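PDB 6YP6: NanS-p from Escherichia phage vB_EcoP_24B, which probably binds carbohydrate as part of a phage-encoded carbohydrate esterase of the NanS-p type. Local coordinates for residues 41-46 against 206-210; 61-67 against 94-100. All coordinates share one frame. Residue numbers count along the deposited sequence, not the author numbering.

Contact 1: 41-46 against 206-210; sequences KAVKLT and PVLID
Strand 41-46 and the extended residues 207-209 lie side by side as antiparallel neighbours, their axes 4.4 Å apart at closest and their N-to-C directions at 143°; the chain turns a corner at Asp210. Strand 41-46 thereby sits between strands 28-33 and 207-216 of one twisted sheet. Val43 faces Ile209 and Leu45 faces Val207 as hydrogen-bonded pairs; Lys44 and Leu208 form the non-hydrogen-bonded pair, CA atoms 4.4 Å apart. Val43 N reaches Ile209 O at 2.9 Å, Ile209 N Val43 O at 2.8 Å and Leu45 N Val207 O at 2.8 Å; Val207 N to Leu45 O, 3.3 Å, is weak. Leu45 (m, t) reaches diagonally, CD1 meeting Ile209 CG1 at 3.7 Å, while Val43 CG1 abuts Ile209 CB at 3.8 Å. On the other face Leu208 (chi1 -87°, chi2 61°) spreads its methyls, CD2 4.1 Å from Ala42 CB and CD1 3.9 Å from CG of all-t Lys44; Trp152 touches Ala42 and Leu208. Asp210 OD2 salt-bridges Arg76 and hydrogen-bonds Thr38. A backbone ladder thus sets the register, between an apolar face and one whose lysine end leads away.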
loop_
_atom_site.group_PDB
_atom_site.type_symbol
_atom_site.label_atom_id
_atom_site.label_comp_id
_atom_site.label_asym_id
_atom_site.label_seq_id
_atom_site.Cartn_x
_atom_site.Cartn_y
_atom_site.Cartn_z
ATOM N N LYS A 41 -5.751 13.345 13.905
ATOM C CA LYS A 41 -4.743 13.768 12.951
ATOM C C LYS A 41 -4.730 12.860 11.733
ATOM O O LYS A 41 -5.184 11.714 11.773
ATOM C CB LYS A 41 -3.338 13.718 13.582
ATOM C CG LYS A 41 -3.172 14.605 14.792
ATOM C CD LYS A 41 -3.220 16.063 14.399
ATOM C CE LYS A 41 -2.911 16.967 15.574
ATOM N NZ LYS A 41 -2.737 18.370 15.117
ATOM N N ALA A 42 -4.172 13.398 10.655
ATOM C CA ALA A 42 -3.898 12.650 9.435
ATOM C C ALA A 42 -2.839 13.432 8.672
ATOM O O ALA A 42 -2.556 14.584 8.987
ATOM C CB ALA A 42 -5.162 12.504 8.587
ATOM N N VAL A 43 -2.243 12.801 7.670
ATOM C CA VAL A 43 -1.368 13.508 6.740
ATOM C C VAL A 43 -2.026 13.503 5.370
ATOM O O VAL A 43 -2.448 12.455 4.872
ATOM C CB VAL A 43 0.077 12.981 6.745
ATOM C CG1 VAL A 43 0.182 11.594 6.140
ATOM C CG2 VAL A 43 1.006 13.968 6.010
ATOM N N LYS A 44 -2.167 14.682 4.795
ATOM C CA LYS A 44 -2.809 14.885 3.508
ATOM C C LYS A 44 -1.736 14.945 2.434
ATOM O O LYS A 44 -0.827 15.781 2.497
ATOM C CB LYS A 44 -3.600 16.185 3.547
ATOM C CG LYS A 44 -4.259 16.587 2.239
ATOM C CD LYS A 44 -5.100 17.853 2.446
ATOM C CE LYS A 44 -5.552 18.490 1.144
ATOM N NZ LYS A 44 -6.269 19.777 1.373
ATOM N N LEU A 45 -1.854 14.060 1.456
ATOM C CA LEU A 45 -0.874 13.907 0.392
ATOM C C LEU A 45 -1.482 14.397 -0.912
ATOM O O LEU A 45 -2.535 13.917 -1.353
ATOM C CB LEU A 45 -0.442 12.447 0.271
ATOM C CG LEU A 45 0.077 11.833 1.585
ATOM C CD1 LEU A 45 0.402 10.369 1.371
ATOM C CD2 LEU A 45 1.273 12.546 2.132
ATOM N N THR A 46 -0.810 15.370 -1.512
ATOM C CA THR A 46 -1.218 15.987 -2.756
ATOM C C THR A 46 0.025 16.257 -3.593
ATOM O O THR A 46 1.162 16.088 -3.142
ATOM C CB THR A 46 -1.922 17.338 -2.519
ATOM O OG1 THR A 46 -1.036 18.243 -1.841
ATOM C CG2 THR A 46 -3.205 17.158 -1.719
ATOM N N PRO A 206 -6.615 13.450 -3.931
ATOM C CA PRO A 206 -5.970 13.745 -2.646
ATOM C C PRO A 206 -6.320 12.639 -1.658
ATOM O O PRO A 206 -7.440 12.120 -1.659
ATOM C CB PRO A 206 -6.572 15.093 -2.246
ATOM C CG PRO A 206 -7.013 15.695 -3.547
ATOM C CD PRO A 206 -7.517 14.535 -4.350
ATOM N N VAL A 207 -5.361 12.264 -0.814
ATOM C CA VAL A 207 -5.573 11.189 0.151
ATOM C C VAL A 207 -5.060 11.612 1.518
ATOM O O VAL A 207 -4.011 12.258 1.635
ATOM C CB VAL A 207 -4.944 9.858 -0.331
ATOM C CG1 VAL A 207 -3.426 9.913 -0.381
ATOM C CG2 VAL A 207 -5.411 8.666 0.523
ATOM N N LEU A 208 -5.806 11.230 2.550
ATOM C CA LEU A 208 -5.402 11.399 3.936
ATOM C C LEU A 208 -4.962 10.041 4.463
ATOM O O LEU A 208 -5.685 9.048 4.328
ATOM C CB LEU A 208 -6.549 11.931 4.792
ATOM C CG LEU A 208 -6.707 13.450 4.832
ATOM C CD1 LEU A 208 -6.981 14.015 3.475
ATOM C CD2 LEU A 208 -7.811 13.811 5.810
ATOM N N ILE A 209 -3.784 9.998 5.063
ATOM C CA ILE A 209 -3.242 8.780 5.652
ATOM C C ILE A 209 -3.241 8.928 7.165
ATOM O O ILE A 209 -2.691 9.895 7.703
ATOM C CB ILE A 209 -1.818 8.498 5.137
ATOM C CG1 ILE A 209 -1.777 8.399 3.624
ATOM C CG2 ILE A 209 -1.243 7.262 5.831
ATOM C CD1 ILE A 209 -2.509 7.263 3.085
ATOM N N ASP A 210 -3.846 7.966 7.848
ATOM C CA ASP A 210 -3.801 7.869 9.304
ATOM C C ASP A 210 -2.555 7.106 9.744
ATOM O O ASP A 210 -1.820 7.555 10.629
ATOM C CB ASP A 210 -5.068 7.139 9.771
ATOM C CG ASP A 210 -5.355 7.319 11.239
ATOM O OD1 ASP A 210 -5.142 8.434 11.759
ATOM O OD2 ASP A 210 -5.889 6.373 11.865
#

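Contact 2: 61-67 against 94-100; sequences GNGAALL and WPVSSLP
An Asx turn leading into the short helix 64-69 meets the end of strand 88-95 and the loop that follows it. Asn62 (chi1 p) turns its OD1 back to Ala64 N, 3.1 Å, and Gly63, at phi 72° and psi 16°, occupies the N-cap position; Leu67 N then bonds Gly63 O at 3.1 Å. Trp94 (chi1 t, chi2 1°) extends its indole across the turn: NE1 donates to Gly61 O at 2.9 Å, CZ2 lies 3.7 Å from Gly63 CA, and CZ3 lies 3.7 Å from Leu66 CD2. An ideal CB on Gly63 would come 3.1 Å from Trp94 CZ2, too tight for a side chain. CA atoms of Asn62 and Val96 approach to 4.9 Å, with Val96 CG1 3.3 Å from Asn62 O. Farther along, Leu67 CD1 packs on Pro100 CD (3.6 Å) and Leu99 CD2 (4.1 Å). Two waters complete the junction: water 1 donates to Asn62 O (2.8 Å) and Ser98 O (2.7 Å); water 2 accepts from Asn62 ND2 (2.9 Å), donates to Ser97 OG (2.7 Å) and bonds Ser98 OG (2.6 Å). Ser97 OG also bonds Asp192. This is an Asx turn at a helix start, in the connection from strand 55-59 of one sheet to strand 71-79 of the other.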
loop_
_atom_site.group_PDB
_atom_site.type_symbol
_atom_site.label_atom_id
_atom_site.label_comp_id
_atom_site.label_asym_id
_atom_site.label_seq_id
_atom_site.Cartn_x
_atom_site.Cartn_y
_atom_site.Cartn_z
ATOM N N GLY A 61 13.692 -3.897 4.341
ATOM C CA GLY A 61 14.342 -5.177 4.201
ATOM C C GLY A 61 13.625 -6.086 3.215
ATOM O O GLY A 61 12.736 -5.673 2.472
ATOM N N ASN A 62 14.034 -7.353 3.232
ATOM C CA ASN A 62 13.513 -8.330 2.286
ATOM C C ASN A 62 12.300 -9.092 2.800
ATOM O O ASN A 62 11.761 -9.929 2.069
ATOM C CB ASN A 62 14.624 -9.281 1.808
ATOM C CG ASN A 62 15.186 -10.139 2.907
ATOM O OD1 ASN A 62 14.520 -10.433 3.898
ATOM N ND2 ASN A 62 16.435 -10.557 2.732
ATOM N N GLY A 63 11.829 -8.818 4.017
ATOM C CA GLY A 63 10.595 -9.422 4.483
ATOM C C GLY A 63 10.643 -10.898 4.812
ATOM O O GLY A 63 9.591 -11.520 4.968
ATOM N N ALA A 64 11.831 -11.479 4.972
ATOM C CA ALA A 64 11.908 -12.916 5.232
ATOM C C ALA A 64 11.128 -13.316 6.482
ATOM O O ALA A 64 10.455 -14.351 6.492
ATOM C CB ALA A 64 13.362 -13.357 5.339
ATOM N N ALA A 65 11.213 -12.526 7.549
ATOM C CA ALA A 65 10.521 -12.890 8.782
ATOM C C ALA A 65 9.009 -12.791 8.621
ATOM O O ALA A 65 8.266 -13.581 9.212
ATOM C CB ALA A 65 10.987 -12.027 9.952
ATOM N N LEU A 66 8.531 -11.800 7.856
ATOM C CA LEU A 66 7.104 -11.724 7.547
ATOM C C LEU A 66 6.633 -13.007 6.871
ATOM O O LEU A 66 5.591 -13.570 7.234
ATOM C CB LEU A 66 6.837 -10.496 6.669
ATOM C CG LEU A 66 5.399 -10.356 6.158
ATOM C CD1 LEU A 66 4.395 -10.185 7.273
ATOM C CD2 LEU A 66 5.319 -9.179 5.189
ATOM N N LEU A 67 7.405 -13.500 5.902
ATOM C CA LEU A 67 7.023 -14.731 5.219
ATOM C C LEU A 67 7.049 -15.931 6.167
ATOM O O LEU A 67 6.171 -16.795 6.095
ATOM C CB LEU A 67 7.958 -14.989 4.041
ATOM C CG LEU A 67 7.759 -14.059 2.846
ATOM C CD1 LEU A 67 8.882 -14.237 1.833
ATOM C CD2 LEU A 67 6.430 -14.325 2.172
ATOM N N TRP A 94 6.572 -3.318 -2.815
ATOM C CA TRP A 94 7.645 -3.799 -1.940
ATOM C C TRP A 94 8.449 -4.847 -2.703
ATOM O O TRP A 94 8.270 -6.061 -2.498
ATOM C CB TRP A 94 7.095 -4.345 -0.628
ATOM C CG TRP A 94 8.118 -4.725 0.396
ATOM C CD1 TRP A 94 9.488 -4.628 0.324
ATOM C CD2 TRP A 94 7.824 -5.306 1.662
ATOM N NE1 TRP A 94 10.049 -5.119 1.470
ATOM C CE2 TRP A 94 9.050 -5.541 2.310
ATOM C CE3 TRP A 94 6.634 -5.655 2.310
ATOM C CZ2 TRP A 94 9.119 -6.110 3.575
ATOM C CZ3 TRP A 94 6.705 -6.211 3.560
ATOM C CH2 TRP A 94 7.936 -6.435 4.185
ATOM N N PRO A 95 9.329 -4.412 -3.599
ATOM C CA PRO A 95 10.240 -5.347 -4.263
ATOM C C PRO A 95 11.243 -5.851 -3.240
ATOM O O PRO A 95 11.657 -5.106 -2.352
ATOM C CB PRO A 95 10.917 -4.490 -5.344
ATOM C CG PRO A 95 10.608 -3.065 -5.017
ATOM C CD PRO A 95 9.599 -3.001 -3.949
ATOM N N VAL A 96 11.642 -7.117 -3.363
ATOM C CA VAL A 96 12.614 -7.704 -2.452
ATOM C C VAL A 96 13.790 -8.255 -3.247
ATOM O O VAL A 96 13.642 -8.739 -4.374
ATOM C CB VAL A 96 11.986 -8.754 -1.511
ATOM C CG1 VAL A 96 10.976 -8.072 -0.598
ATOM C CG2 VAL A 96 11.333 -9.892 -2.267
ATOM N N SER A 97 14.981 -8.175 -2.641
ATOM C CA SER A 97 16.210 -8.556 -3.329
ATOM C C SER A 97 16.448 -10.060 -3.322
ATOM O O SER A 97 17.288 -10.535 -4.086
ATOM C CB SER A 97 17.408 -7.859 -2.686
ATOM O OG SER A 97 17.486 -8.195 -1.319
ATOM N N SER A 98 15.732 -10.799 -2.480
ATOM C CA SER A 98 15.770 -12.250 -2.481
ATOM C C SER A 98 14.501 -12.742 -1.809
ATOM O O SER A 98 13.823 -11.997 -1.096
ATOM C CB SER A 98 17.005 -12.786 -1.743
ATOM O OG SER A 98 16.896 -12.574 -0.344
ATOM N N LEU A 99 14.180 -13.992 -2.065
ATOM C CA LEU A 99 13.198 -14.744 -1.308
ATOM C C LEU A 99 13.924 -15.824 -0.514
ATOM O O LEU A 99 15.059 -16.188 -0.840
ATOM C CB LEU A 99 12.172 -15.391 -2.243
ATOM C CG LEU A 99 11.252 -14.393 -2.950
ATOM C CD1 LEU A 99 10.454 -15.080 -4.038
ATOM C CD2 LEU A 99 10.318 -13.723 -1.955
ATOM N N PRO A 100 13.310 -16.344 0.546
ATOM C CA PRO A 100 13.977 -17.376 1.350
ATOM C C PRO A 100 14.304 -18.609 0.517
ATOM O O PRO A 100 13.693 -18.876 -0.518
ATOM C CB PRO A 100 12.948 -17.697 2.439
ATOM C CG PRO A 100 12.076 -16.465 2.523
ATOM C CD PRO A 100 12.018 -15.931 1.122
HETATM O O HOH W 1 12.577 -12.464 1.289
HETATM O O HOH W 2 18.011 -10.264 0.288
#

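The two contacts lie on opposite sides of the chain's centre, their own centres 28 Å apart and nearest atoms about 15 Å apart, with contact 2 nested in sequence inside the loop that contact 1 closes. Contact 1 is the more buried and pairs strand 41-46 with the start of strand 207-216 in one antiparallel sheet; contact 2, partly buried, instead sets a helix start against the end of strand 88-95 in the other sheet. Both have apolar side-chain packing, but their polar chemistry differs: a backbone ladder in contact 1, against one indole-to-carbonyl bond and water bridges in contact 2. Strand 152-159 touches both, through Trp152 at contact 1 and Phe159 at contact 2.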